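Local coordinates for orotidine 5'-phosphate decarboxylase (Streptomyces avermitilis, PDB 3V75), which probably catalyses the decarboxylation of orotidine 5'-phosphate to UMP and CO2, the last step of de novo UMP biosynthesis, at residues L152-L157 / A202-E207; G170-A175 / N236-A241; G76-V81 / A282-A287; D36-L41 / A110-V115; A87-F92 / A98-T103. All coordinates share one frame; numbering follows the deposited sequence. Where two conformers were deposited one is given.

Contact 1 (L152-L157 / A202-E207); sequences LGYGSL and AHLAAE
Y154 and H203 lie flat against each other as an offset stack, with ring centroids 4.4 Å apart and planes only 7° from parallel. The two side chains run past one another in opposite senses, and each ring therefore carries the other residue's methylene: H203 CB sits 3.4 Å from the centroid of the Y154 ring, over its centre, while Y154 CB stands near the rim of the imidazole, 3.2 Å from H203 CD2. With CG anti to the backbone N (chi1 -175°), Y154 is carried out of the loop toward helix 196-207. At its far end the phenol OH gives a 2.7 Å hydrogen bond to the anti lone pair of E207 OE1; ring and carboxylate are nearly coplanar, 19° apart.

In the TIM barrel, the contact ties the loop after strand 145-148 to the helix before strand 217-221. Its tight part is the stack and the phenol-carboxylate bond. A leucine in place of Y154 would probably leave H203 without its stacking partner and E207 OE1 without the phenol donor. The inward side is buried but looser: L204 CD2 approaches the edge of the tyrosine, 4.0 Å from Y154 CE1, and L204 continues onto F217 and A219. H203 and E207, though tightly held, are partly exposed; there H203 NE2 is hydrogen-bonded to E184 of the second subunit, and E207 OE2 makes a salt bridge with R165.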
# COMPACT_ATOMS: atom_id res chain seq x y z
N LEU A 152 10.03 -4.02 0.89
CA LEU A 152 10.47 -5.22 0.16
C LEU A 152 11.81 -4.99 -0.57
O LEU A 152 12.33 -5.91 -1.22
CB LEU A 152 9.36 -5.67 -0.81
CG LEU A 152 8.04 -5.94 -0.10
CD1 LEU A 152 6.92 -6.18 -1.10
CD2 LEU A 152 8.16 -7.16 0.81
N GLY A 153 12.39 -3.80 -0.41
CA GLY A 153 13.71 -3.49 -0.92
C GLY A 153 13.63 -2.54 -2.10
O GLY A 153 12.70 -2.62 -2.90
N TYR A 154 14.61 -1.66 -2.24
CA TYR A 154 14.58 -0.68 -3.33
C TYR A 154 14.42 -1.37 -4.72
O TYR A 154 13.67 -0.90 -5.59
CB TYR A 154 15.81 0.24 -3.29
CG TYR A 154 15.73 1.33 -4.33
CD1 TYR A 154 15.04 2.52 -4.06
CD2 TYR A 154 16.28 1.16 -5.60
CE1 TYR A 154 14.94 3.52 -5.01
CE2 TYR A 154 16.19 2.15 -6.57
CZ TYR A 154 15.51 3.33 -6.26
OH TYR A 154 15.40 4.35 -7.18
N GLY A 155 15.13 -2.48 -4.91
CA GLY A 155 15.12 -3.13 -6.21
C GLY A 155 13.76 -3.67 -6.53
O GLY A 155 13.45 -3.85 -7.72
N SER A 156 12.92 -3.92 -5.52
CA SER A 156 11.57 -4.43 -5.80
C SER A 156 10.70 -3.36 -6.48
O SER A 156 9.67 -3.67 -7.11
CB SER A 156 10.88 -4.91 -4.54
OG SER A 156 10.54 -3.80 -3.70
N LEU A 157 11.12 -2.09 -6.40
CA LEU A 157 10.35 -0.99 -7.03
C LEU A 157 10.62 -0.87 -8.50
O LEU A 157 10.01 -0.03 -9.17
CB LEU A 157 10.75 0.37 -6.39
CG LEU A 157 10.59 0.44 -4.86
CD1 LEU A 157 11.20 1.76 -4.35
CD2 LEU A 157 9.16 0.28 -4.43
N ALA A 202 20.50 6.98 -0.86
CA ALA A 202 21.60 6.71 -1.78
C ALA A 202 21.11 6.06 -3.09
O ALA A 202 21.62 6.37 -4.18
CB ALA A 202 22.69 5.83 -1.13
N HIS A 203 20.14 5.14 -2.98
CA HIS A 203 19.57 4.55 -4.20
C HIS A 203 18.96 5.64 -5.07
O HIS A 203 19.09 5.63 -6.31
CB HIS A 203 18.45 3.56 -3.86
CG HIS A 203 18.93 2.21 -3.43
ND1 HIS A 203 19.71 1.40 -4.23
CD2 HIS A 203 18.65 1.48 -2.32
CE1 HIS A 203 19.91 0.24 -3.62
NE2 HIS A 203 19.27 0.27 -2.46
N LEU A 204 18.24 6.57 -4.44
CA LEU A 204 17.60 7.65 -5.19
C LEU A 204 18.64 8.57 -5.84
O LEU A 204 18.45 8.99 -7.01
CB LEU A 204 16.66 8.45 -4.30
CG LEU A 204 15.44 7.65 -3.83
CD1 LEU A 204 14.79 8.40 -2.66
CD2 LEU A 204 14.41 7.44 -4.97
N ALA A 205 19.72 8.89 -5.11
CA ALA A 205 20.77 9.73 -5.69
C ALA A 205 21.32 9.06 -6.94
O ALA A 205 21.54 9.72 -7.99
CB ALA A 205 21.87 10.01 -4.69
N ALA A 206 21.50 7.74 -6.88
CA ALA A 206 22.02 7.01 -8.05
C ALA A 206 20.98 7.03 -9.17
O ALA A 206 21.33 7.20 -10.35
CB ALA A 206 22.40 5.59 -7.69
N GLU A 207 19.71 6.91 -8.81
CA GLU A 207 18.63 6.90 -9.79
C GLU A 207 18.55 8.20 -10.59
O GLU A 207 18.19 8.21 -11.76
CB GLU A 207 17.28 6.64 -9.11
CG GLU A 207 16.23 6.13 -10.05
CD GLU A 207 16.52 4.68 -10.47
OE1 GLU A 207 16.53 3.77 -9.59
OE2 GLU A 207 16.73 4.43 -11.67

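Contact 2 (G170-A175 / N236-A241); sequences GLFVLA and NGPLLA
The F172 ring has the methyl CD2 of L240 over one face, 4.3 Å above the plane and shifted toward the rim, and the backbone N of L239 at its edge, 4.4 Å from F172 CE2. The closer carbons approach at slanting angles. L240 CB comes to 3.5 Å from F172 CD2, and P238 CG reaches the same distance, 3.5 Å, from F172 CE2. P238 CB lies 3.8 Å from F172 CZ, so the proline presents two ring carbons to the outer end of the phenylalanine, while the leucine meets it nearer the root and crosses it at about a right angle. The first torsion of L240 (chi1 173°) points CG away from the amide and brings methyl CD2 over the rim of the ring face.

The side-chain contacts are apolar, and the three residues that carry them are buried. The CA atoms of F172 and L240 are 7.1 Å apart: the two strands are not neighbours but stand on the two flanks of strand 217-221, whose V220 also touches F172. A145 and T147 of strand 145-148 pack on F172 as well, and V266 of strand 265-269 on both P238 and L240. Side chains from separate parallel strands thus converge inside the closed eight-stranded TIM barrel, where L240 comes within about 7 Å, side chain to side chain, of K119, the predicted proton donor.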
# COMPACT_ATOMS: atom_id res chain seq x y z
N GLY A 170 6.92 10.30 -11.82
CA GLY A 170 7.95 10.12 -10.80
C GLY A 170 7.45 9.23 -9.67
O GLY A 170 6.30 8.76 -9.66
N LEU A 171 8.34 8.99 -8.71
CA LEU A 171 7.99 8.27 -7.49
C LEU A 171 8.46 9.09 -6.29
O LEU A 171 9.41 9.87 -6.41
CB LEU A 171 8.68 6.90 -7.40
CG LEU A 171 8.39 5.91 -8.54
CD1 LEU A 171 9.25 4.62 -8.33
CD2 LEU A 171 6.92 5.55 -8.64
N PHE A 172 7.79 8.90 -5.15
CA PHE A 172 8.33 9.33 -3.85
C PHE A 172 8.42 8.11 -2.98
O PHE A 172 7.40 7.50 -2.61
CB PHE A 172 7.43 10.38 -3.21
CG PHE A 172 7.51 11.74 -3.89
CD1 PHE A 172 6.61 12.08 -4.91
CD2 PHE A 172 8.51 12.67 -3.54
CE1 PHE A 172 6.69 13.32 -5.54
CE2 PHE A 172 8.58 13.89 -4.17
CZ PHE A 172 7.68 14.22 -5.16
N VAL A 173 9.65 7.73 -2.66
CA VAL A 173 9.91 6.56 -1.83
C VAL A 173 9.93 6.97 -0.38
O VAL A 173 10.63 7.91 -0.03
CB VAL A 173 11.28 5.92 -2.23
CG1 VAL A 173 11.57 4.69 -1.35
CG2 VAL A 173 11.26 5.54 -3.74
N LEU A 174 9.19 6.26 0.48
CA LEU A 174 9.24 6.58 1.91
C LEU A 174 10.67 6.45 2.41
O LEU A 174 11.32 5.42 2.19
CB LEU A 174 8.38 5.62 2.71
CG LEU A 174 6.91 5.51 2.33
CD1 LEU A 174 6.18 4.52 3.19
CD2 LEU A 174 6.23 6.91 2.40
N ALA A 175 11.19 7.49 3.06
CA ALA A 175 12.54 7.43 3.60
C ALA A 175 12.56 7.70 5.11
O ALA A 175 12.97 6.86 5.90
CB ALA A 175 13.48 8.38 2.86
N ASN A 236 19.42 14.89 -5.68
CA ASN A 236 19.00 15.38 -7.01
C ASN A 236 17.60 14.90 -7.37
O ASN A 236 17.28 14.58 -8.55
CB ASN A 236 20.00 15.04 -8.12
CG ASN A 236 19.69 15.77 -9.40
OD1 ASN A 236 19.24 16.93 -9.36
ND2 ASN A 236 19.85 15.10 -10.55
N GLY A 237 16.73 14.86 -6.36
CA GLY A 237 15.32 14.56 -6.57
C GLY A 237 14.47 15.26 -5.53
O GLY A 237 15.00 15.79 -4.54
N PRO A 238 13.17 15.31 -5.77
CA PRO A 238 12.29 16.11 -4.90
C PRO A 238 12.11 15.43 -3.54
O PRO A 238 12.14 14.18 -3.42
CB PRO A 238 10.97 16.15 -5.67
CG PRO A 238 11.00 14.89 -6.55
CD PRO A 238 12.47 14.71 -6.92
N LEU A 239 11.89 16.25 -2.50
CA LEU A 239 11.68 15.71 -1.15
C LEU A 239 10.27 16.10 -0.74
O LEU A 239 10.00 17.28 -0.47
CB LEU A 239 12.70 16.34 -0.20
CG LEU A 239 14.17 16.18 -0.59
CD1 LEU A 239 15.05 16.99 0.36
CD2 LEU A 239 14.58 14.69 -0.54
N LEU A 240 9.35 15.14 -0.73
CA LEU A 240 7.98 15.44 -0.35
C LEU A 240 7.96 15.55 1.16
O LEU A 240 8.33 14.59 1.87
CB LEU A 240 7.04 14.34 -0.82
CG LEU A 240 5.59 14.41 -0.38
CD1 LEU A 240 4.91 15.64 -1.00
CD2 LEU A 240 4.87 13.11 -0.79
N ALA A 241 7.56 16.71 1.66
CA ALA A 241 7.69 16.98 3.08
C ALA A 241 6.33 17.22 3.70
O ALA A 241 5.84 18.34 3.69
CB ALA A 241 8.61 18.18 3.32

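Contact 3 (G76-V81 / A282-A287); sequences GEHVAV and ALRTAA
R284 lays its guanidinium flat on the imidazole of H78, centres 3.5 Å apart and planes 12° from parallel. Two conformers were deposited for R284 and for V79, and this geometry belongs to one of each. Beyond CB the arginine bends at chi2 (67°), which turns it back toward the loop. R284 CD is the first atom to meet the ring, 3.7 Å from H78 CG; NE follows, 3.6 Å from H78 CG, and its own polar partner is D288, in a salt bridge one turn further along the helix. R284 CZ lies 3.3 Å from H78 ND1, and NH1 ends above the ring centre, 3.0 Å from H78 CE1. For NH2, the other tip atom, the nearest ring atom is again H78 ND1.

The fold element here is the last helix of the TIM barrel, 280-299, packed on the loop that links helix 61-75 to strand 81-84. Although NH1 is close to both imidazole nitrogens, its place over the face gives angles unsuited to hydrogen bonding, so the contact is one of stacking. On the opposite face of H78 lies E77 CB, 4.0 Å above the plane. Deeper in, V79 CG1 rests 4.0 Å from A287 CB, where L75 covers the alanine and V43 the valine.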
# COMPACT_ATOMS: atom_id res chain seq x y z
N GLY A 76 -7.36 24.34 -8.28
CA GLY A 76 -6.73 23.57 -9.35
C GLY A 76 -5.89 24.42 -10.28
O GLY A 76 -4.86 23.96 -10.77
N GLU A 77 -6.30 25.66 -10.52
CA GLU A 77 -5.54 26.55 -11.40
C GLU A 77 -4.42 27.30 -10.68
O GLU A 77 -3.64 28.01 -11.34
CB GLU A 77 -6.46 27.54 -12.11
CG GLU A 77 -7.43 26.79 -13.05
CD GLU A 77 -8.24 27.74 -13.96
OE1 GLU A 77 -8.00 28.98 -13.94
OE2 GLU A 77 -9.14 27.22 -14.67
N HIS A 78 -4.35 27.15 -9.36
CA HIS A 78 -3.52 28.04 -8.54
C HIS A 78 -2.40 27.37 -7.84
O HIS A 78 -1.40 28.01 -7.52
CB HIS A 78 -4.40 28.82 -7.57
CG HIS A 78 -5.51 29.51 -8.28
ND1 HIS A 78 -5.28 30.52 -9.20
CD2 HIS A 78 -6.84 29.27 -8.31
CE1 HIS A 78 -6.43 30.89 -9.75
NE2 HIS A 78 -7.40 30.14 -9.23
N VAL A 79 -2.50 26.07 -7.62
CA VAL A 79 -1.45 25.39 -6.85
C VAL A 79 -0.59 24.52 -7.74
O VAL A 79 -1.06 23.97 -8.75
CB VAL A 79 -1.97 24.48 -5.67
CG1 VAL A 79 -2.80 25.31 -4.66
CG2 VAL A 79 -2.74 23.28 -6.20
N ALA A 80 0.70 24.46 -7.39
CA ALA A 80 1.65 23.68 -8.18
C ALA A 80 1.29 22.19 -8.18
O ALA A 80 1.33 21.54 -9.24
CB ALA A 80 3.07 23.86 -7.68
N VAL A 81 0.95 21.65 -7.02
CA VAL A 81 0.80 20.21 -6.86
C VAL A 81 -0.36 19.93 -5.91
O VAL A 81 -0.55 20.68 -4.92
CB VAL A 81 2.08 19.59 -6.22
CG1 VAL A 81 2.05 18.05 -6.26
CG2 VAL A 81 3.34 20.12 -6.89
N ALA A 282 -11.44 31.73 0.75
CA ALA A 282 -10.60 31.43 1.93
C ALA A 282 -9.56 30.35 1.59
O ALA A 282 -8.40 30.45 2.02
CB ALA A 282 -11.45 31.00 3.10
N LEU A 283 -9.96 29.34 0.81
CA LEU A 283 -9.02 28.28 0.38
C LEU A 283 -7.91 28.87 -0.46
O LEU A 283 -6.73 28.61 -0.21
CB LEU A 283 -9.77 27.21 -0.44
CG LEU A 283 -10.58 26.25 0.42
CD1 LEU A 283 -11.62 25.51 -0.46
CD2 LEU A 283 -9.65 25.26 1.16
N ARG A 284 -8.27 29.68 -1.45
CA ARG A 284 -7.31 30.34 -2.32
C ARG A 284 -6.34 31.23 -1.53
O ARG A 284 -5.12 31.25 -1.76
CB ARG A 284 -8.05 31.18 -3.36
CG ARG A 284 -7.14 32.03 -4.21
CD ARG A 284 -6.23 31.22 -5.10
NE ARG A 284 -5.35 32.13 -5.85
CZ ARG A 284 -5.73 32.81 -6.93
NH1 ARG A 284 -6.97 32.71 -7.38
NH2 ARG A 284 -4.88 33.65 -7.54
N THR A 285 -6.90 32.02 -0.62
CA THR A 285 -6.08 32.95 0.15
C THR A 285 -5.04 32.18 0.97
O THR A 285 -3.88 32.58 1.02
CB THR A 285 -6.98 33.82 1.09
OG1 THR A 285 -7.83 34.61 0.25
CG2 THR A 285 -6.16 34.76 1.99
N ALA A 286 -5.46 31.10 1.62
CA ALA A 286 -4.54 30.32 2.46
C ALA A 286 -3.46 29.67 1.62
O ALA A 286 -2.29 29.67 1.99
CB ALA A 286 -5.30 29.25 3.25
N ALA A 287 -3.85 29.08 0.49
CA ALA A 287 -2.86 28.45 -0.39
C ALA A 287 -1.86 29.49 -0.91
O ALA A 287 -0.64 29.23 -0.95
CB ALA A 287 -3.55 27.74 -1.56

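Contact 4 (D36-L41 / A110-V115); sequences DDRGPL and AGALVV
R38 reaches across to the 110-112 backbone with its guanidinium turned so that one edge and one face are both used. At the edge, R38 NH2 gives a hydrogen bond to A110 O, 2.9 Å long and almost straight (170° at the hydrogen). The acceptor lies in the guanidinium plane, and the donor lies in the carbonyl plane on a lone pair. Over the face stands the peptide after G111: G111 O is 3.5 Å from R38 CZ, and G111 C is 3.5 Å from R38 NH1. A112 CB adds a looser touch, 4.0 Å from R38 NH1. The chain is extended from CG to NE, with chi2 at -173°, which carries the charged end clear of helix 27-38.

G111 closes helix 93-109 in a Schellman motif with positive phi (94°), just before strand 113-120 of the barrel. A CB on this residue would fall 2.6 Å from R38 NH2, a clash, besides straining the backbone. NH1 turns to another loop, donating to G76 O and V79 O. A methionine in place of R38 would probably leave the carbonyl of A110, and those of G76 and V79, without their donors. Because A110 and G76 directly follow the ends of helices 93-109 and 61-75, one cation serves two carbonyl-rich helix ends, whose partial negative charge would probably stabilise it.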
# COMPACT_ATOMS: atom_id res chain seq x y z
N ASP A 36 8.18 26.79 -9.66
CA ASP A 36 8.63 28.15 -10.01
C ASP A 36 7.42 29.00 -10.45
O ASP A 36 7.29 30.18 -10.09
CB ASP A 36 9.62 28.16 -11.20
CG ASP A 36 11.01 27.57 -10.87
OD1 ASP A 36 11.42 27.52 -9.69
OD2 ASP A 36 11.73 27.16 -11.85
N ASP A 37 6.55 28.41 -11.28
CA ASP A 37 5.45 29.16 -11.92
C ASP A 37 4.32 29.45 -10.93
O ASP A 37 3.82 30.57 -10.87
CB ASP A 37 4.86 28.36 -13.09
CG ASP A 37 5.77 28.31 -14.32
OD1 ASP A 37 6.76 29.04 -14.42
OD2 ASP A 37 5.48 27.45 -15.19
N ARG A 38 3.89 28.46 -10.16
CA ARG A 38 2.73 28.61 -9.30
C ARG A 38 3.10 28.77 -7.83
O ARG A 38 2.21 29.05 -7.01
CB ARG A 38 1.80 27.40 -9.45
CG ARG A 38 1.15 27.32 -10.81
CD ARG A 38 0.13 26.22 -10.83
NE ARG A 38 -0.63 26.21 -12.09
CZ ARG A 38 -1.73 25.49 -12.29
NH1 ARG A 38 -2.21 24.72 -11.30
NH2 ARG A 38 -2.37 25.55 -13.46
N GLY A 39 4.37 28.55 -7.50
CA GLY A 39 4.84 28.67 -6.12
C GLY A 39 5.10 27.31 -5.50
O GLY A 39 4.53 26.27 -5.92
N PRO A 40 5.99 27.27 -4.50
CA PRO A 40 6.42 25.99 -3.93
C PRO A 40 5.43 25.45 -2.88
O PRO A 40 5.64 25.57 -1.67
CB PRO A 40 7.79 26.34 -3.30
CG PRO A 40 7.63 27.78 -2.93
CD PRO A 40 6.77 28.41 -4.01
N LEU A 41 4.38 24.79 -3.35
CA LEU A 41 3.39 24.27 -2.45
C LEU A 41 2.67 23.08 -3.06
O LEU A 41 2.31 23.10 -4.25
CB LEU A 41 2.35 25.36 -2.13
CG LEU A 41 1.25 24.96 -1.11
CD1 LEU A 41 1.90 24.71 0.21
CD2 LEU A 41 0.15 26.02 -1.01
N ALA A 110 -6.69 21.09 -14.93
CA ALA A 110 -6.50 22.48 -14.47
C ALA A 110 -5.04 22.88 -14.45
O ALA A 110 -4.70 24.04 -14.20
CB ALA A 110 -7.10 22.67 -13.07
N GLY A 111 -4.15 21.92 -14.73
CA GLY A 111 -2.73 22.21 -14.79
C GLY A 111 -1.96 21.98 -13.50
O GLY A 111 -0.76 22.28 -13.44
N ALA A 112 -2.61 21.42 -12.48
CA ALA A 112 -1.91 21.05 -11.26
C ALA A 112 -1.25 19.68 -11.46
O ALA A 112 -1.81 18.83 -12.16
CB ALA A 112 -2.85 20.97 -10.10
N LEU A 113 -0.07 19.49 -10.88
CA LEU A 113 0.53 18.16 -10.83
C LEU A 113 -0.18 17.39 -9.75
O LEU A 113 -0.63 17.98 -8.76
CB LEU A 113 2.02 18.25 -10.53
CG LEU A 113 2.80 18.99 -11.63
CD1 LEU A 113 4.26 19.11 -11.23
CD2 LEU A 113 2.71 18.22 -12.95
N VAL A 114 -0.28 16.07 -9.90
CA VAL A 114 -0.90 15.23 -8.88
C VAL A 114 0.07 14.15 -8.41
O VAL A 114 0.55 13.34 -9.22
CB VAL A 114 -2.19 14.58 -9.41
CG1 VAL A 114 -2.75 13.55 -8.39
CG2 VAL A 114 -3.24 15.68 -9.70
N VAL A 115 0.33 14.14 -7.11
CA VAL A 115 1.09 13.10 -6.47
C VAL A 115 0.09 12.20 -5.79
O VAL A 115 -0.58 12.60 -4.83
CB VAL A 115 2.05 13.69 -5.41
CG1 VAL A 115 2.73 12.56 -4.62
CG2 VAL A 115 3.06 14.58 -6.10

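Contact 5 (A87-F92 / A98-T103); sequences AFFERF and AVLEKT
F89 and L100 join the two consecutive helices, 86-90 and 93-109, that follow strand 81-84 in the TIM barrel, so the contact is a local helix-to-helix packing across a short turn. The evidence is a CA separation of 6.4 Å between F89 and L100 and a ring covered by the second helix. L100 CD1 stands 3.8 Å from the centroid of the F89 ring and only 6° off its normal, a CH-pi contact over the centre of the face. Closer to the root, L100 CB lies 3.6 Å from F89 CD1, and the two side chains run at about a right angle to each other. In L100 a chi1 of -179° directs CG away from the amide, and a bend at chi2 then swings CD1 over the ring.

At the edge of the phenylalanine, near its plane, V99 CG1 comes to 4.0 Å from F89 CE1. All of these residues are buried; P47 and S68 also pack on F89, the latter from helix 61-75. Beside the apolar contact lies the interface with the second subunit: E90 makes salt bridges with R120 of its own chain and R120 of the second subunit, and R91 with D59 and with E132 of the second subunit.

T103 OG1, 4.4 Å from F89 CE1, keeps its polarity turned back onto its own helix. It donates a 2.7 Å hydrogen bond to V99 O from above the carbonyl plane, 43° out of it, while T103 N bonds to the same oxygen at 2.9 Å.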
# COMPACT_ATOMS: atom_id res chain seq x y z
N ALA A 87 -6.30 6.52 0.83
CA ALA A 87 -7.06 5.81 1.86
C ALA A 87 -8.43 6.43 2.14
O ALA A 87 -9.39 5.74 2.43
CB ALA A 87 -6.27 5.70 3.17
N PHE A 88 -8.49 7.76 2.08
CA PHE A 88 -9.73 8.45 2.42
C PHE A 88 -10.81 8.26 1.36
O PHE A 88 -11.98 8.46 1.64
CB PHE A 88 -9.47 9.95 2.68
CG PHE A 88 -8.51 10.19 3.82
CD1 PHE A 88 -8.65 9.52 5.03
CD2 PHE A 88 -7.46 11.10 3.68
CE1 PHE A 88 -7.72 9.77 6.09
CE2 PHE A 88 -6.58 11.32 4.72
CZ PHE A 88 -6.71 10.65 5.90
N PHE A 89 -10.40 7.87 0.15
CA PHE A 89 -11.32 7.53 -0.93
C PHE A 89 -11.65 6.02 -0.86
O PHE A 89 -12.79 5.61 -1.03
CB PHE A 89 -10.66 7.90 -2.28
CG PHE A 89 -10.43 9.36 -2.45
CD1 PHE A 89 -11.34 10.15 -3.17
CD2 PHE A 89 -9.31 9.96 -1.88
CE1 PHE A 89 -11.14 11.53 -3.32
CE2 PHE A 89 -9.09 11.35 -2.03
CZ PHE A 89 -10.02 12.13 -2.76
N GLU A 90 -10.61 5.20 -0.61
CA GLU A 90 -10.78 3.74 -0.63
C GLU A 90 -11.76 3.27 0.43
O GLU A 90 -12.37 2.21 0.29
CB GLU A 90 -9.44 3.04 -0.38
CG GLU A 90 -8.44 3.22 -1.46
CD GLU A 90 -7.17 2.46 -1.17
OE1 GLU A 90 -7.24 1.33 -0.63
OE2 GLU A 90 -6.07 2.99 -1.47
N ARG A 91 -11.88 4.04 1.51
CA ARG A 91 -12.79 3.65 2.60
C ARG A 91 -14.25 3.57 2.12
O ARG A 91 -15.07 2.92 2.76
CB ARG A 91 -12.65 4.58 3.83
CG ARG A 91 -13.14 5.98 3.58
CD ARG A 91 -12.57 6.93 4.64
NE ARG A 91 -12.98 8.33 4.44
CZ ARG A 91 -14.02 8.88 5.07
NH1 ARG A 91 -14.76 8.16 5.91
NH2 ARG A 91 -14.32 10.16 4.84
N PHE A 92 -14.54 4.23 0.99
CA PHE A 92 -15.87 4.12 0.38
C PHE A 92 -15.93 3.11 -0.78
O PHE A 92 -16.92 3.07 -1.51
CB PHE A 92 -16.39 5.51 -0.06
CG PHE A 92 -16.57 6.46 1.10
CD1 PHE A 92 -17.45 6.17 2.14
CD2 PHE A 92 -15.79 7.61 1.18
CE1 PHE A 92 -17.59 7.05 3.23
CE2 PHE A 92 -15.92 8.50 2.28
CZ PHE A 92 -16.82 8.21 3.27
N ALA A 98 -13.99 5.98 -7.71
CA ALA A 98 -14.53 6.70 -8.86
C ALA A 98 -14.43 8.23 -8.63
O ALA A 98 -14.06 8.98 -9.55
CB ALA A 98 -15.99 6.27 -9.12
N VAL A 99 -14.73 8.68 -7.42
CA VAL A 99 -14.53 10.13 -7.11
C VAL A 99 -13.05 10.49 -7.24
O VAL A 99 -12.72 11.55 -7.77
CB VAL A 99 -15.03 10.46 -5.68
CG1 VAL A 99 -14.64 11.90 -5.32
CG2 VAL A 99 -16.55 10.27 -5.61
N LEU A 100 -12.17 9.60 -6.77
CA LEU A 100 -10.74 9.85 -6.89
C LEU A 100 -10.30 9.98 -8.34
O LEU A 100 -9.52 10.88 -8.69
CB LEU A 100 -9.93 8.74 -6.20
CG LEU A 100 -8.41 8.85 -6.20
CD1 LEU A 100 -7.93 10.16 -5.57
CD2 LEU A 100 -7.87 7.64 -5.45
N GLU A 101 -10.82 9.11 -9.21
CA GLU A 101 -10.50 9.20 -10.64
C GLU A 101 -10.84 10.56 -11.19
O GLU A 101 -10.04 11.19 -11.91
CB GLU A 101 -11.28 8.12 -11.41
CG GLU A 101 -10.73 6.72 -11.16
CD GLU A 101 -11.63 5.61 -11.68
OE1 GLU A 101 -12.87 5.80 -11.77
OE2 GLU A 101 -11.08 4.52 -11.98
N LYS A 102 -12.06 11.03 -10.89
CA LYS A 102 -12.53 12.31 -11.45
C LYS A 102 -11.72 13.47 -10.91
O LYS A 102 -11.39 14.42 -11.63
CB LYS A 102 -13.99 12.55 -11.11
CG LYS A 102 -14.95 11.62 -11.72
CD LYS A 102 -16.40 12.12 -11.46
CE LYS A 102 -16.49 12.96 -10.15
NZ LYS A 102 -17.05 12.12 -8.96
N THR A 103 -11.41 13.40 -9.62
CA THR A 103 -10.67 14.45 -8.94
C THR A 103 -9.29 14.62 -9.56
O THR A 103 -8.85 15.74 -9.84
CB THR A 103 -10.57 14.10 -7.42
OG1 THR A 103 -11.89 14.00 -6.88
CG2 THR A 103 -9.79 15.16 -6.64

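How the contacts relate
All five contacts belong to one TIM barrel. Contacts 3 and 4 are neighbours, centres 9 Å apart; their segments alternate along the chain, and R38 of contact 4 reaches the loop of contact 3. Contact 5 falls between the segments of contact 4, its nearest atoms about 6 Å away. Contacts 1 and 2 interleave later in the chain, and contact 3 spans contacts 1, 2 and 5. Contacts 2 and 4 reach the same eight-stranded sheet and touch through F172 and V115, while V173 of contact 2 meets L157 and L204 of contact 1. Contacts 1 and 3 are the farthest pair, 33 Å between centres. Contacts 1, 2 and 5 also touch the second subunit, linking the barrel's own packing to the dimer.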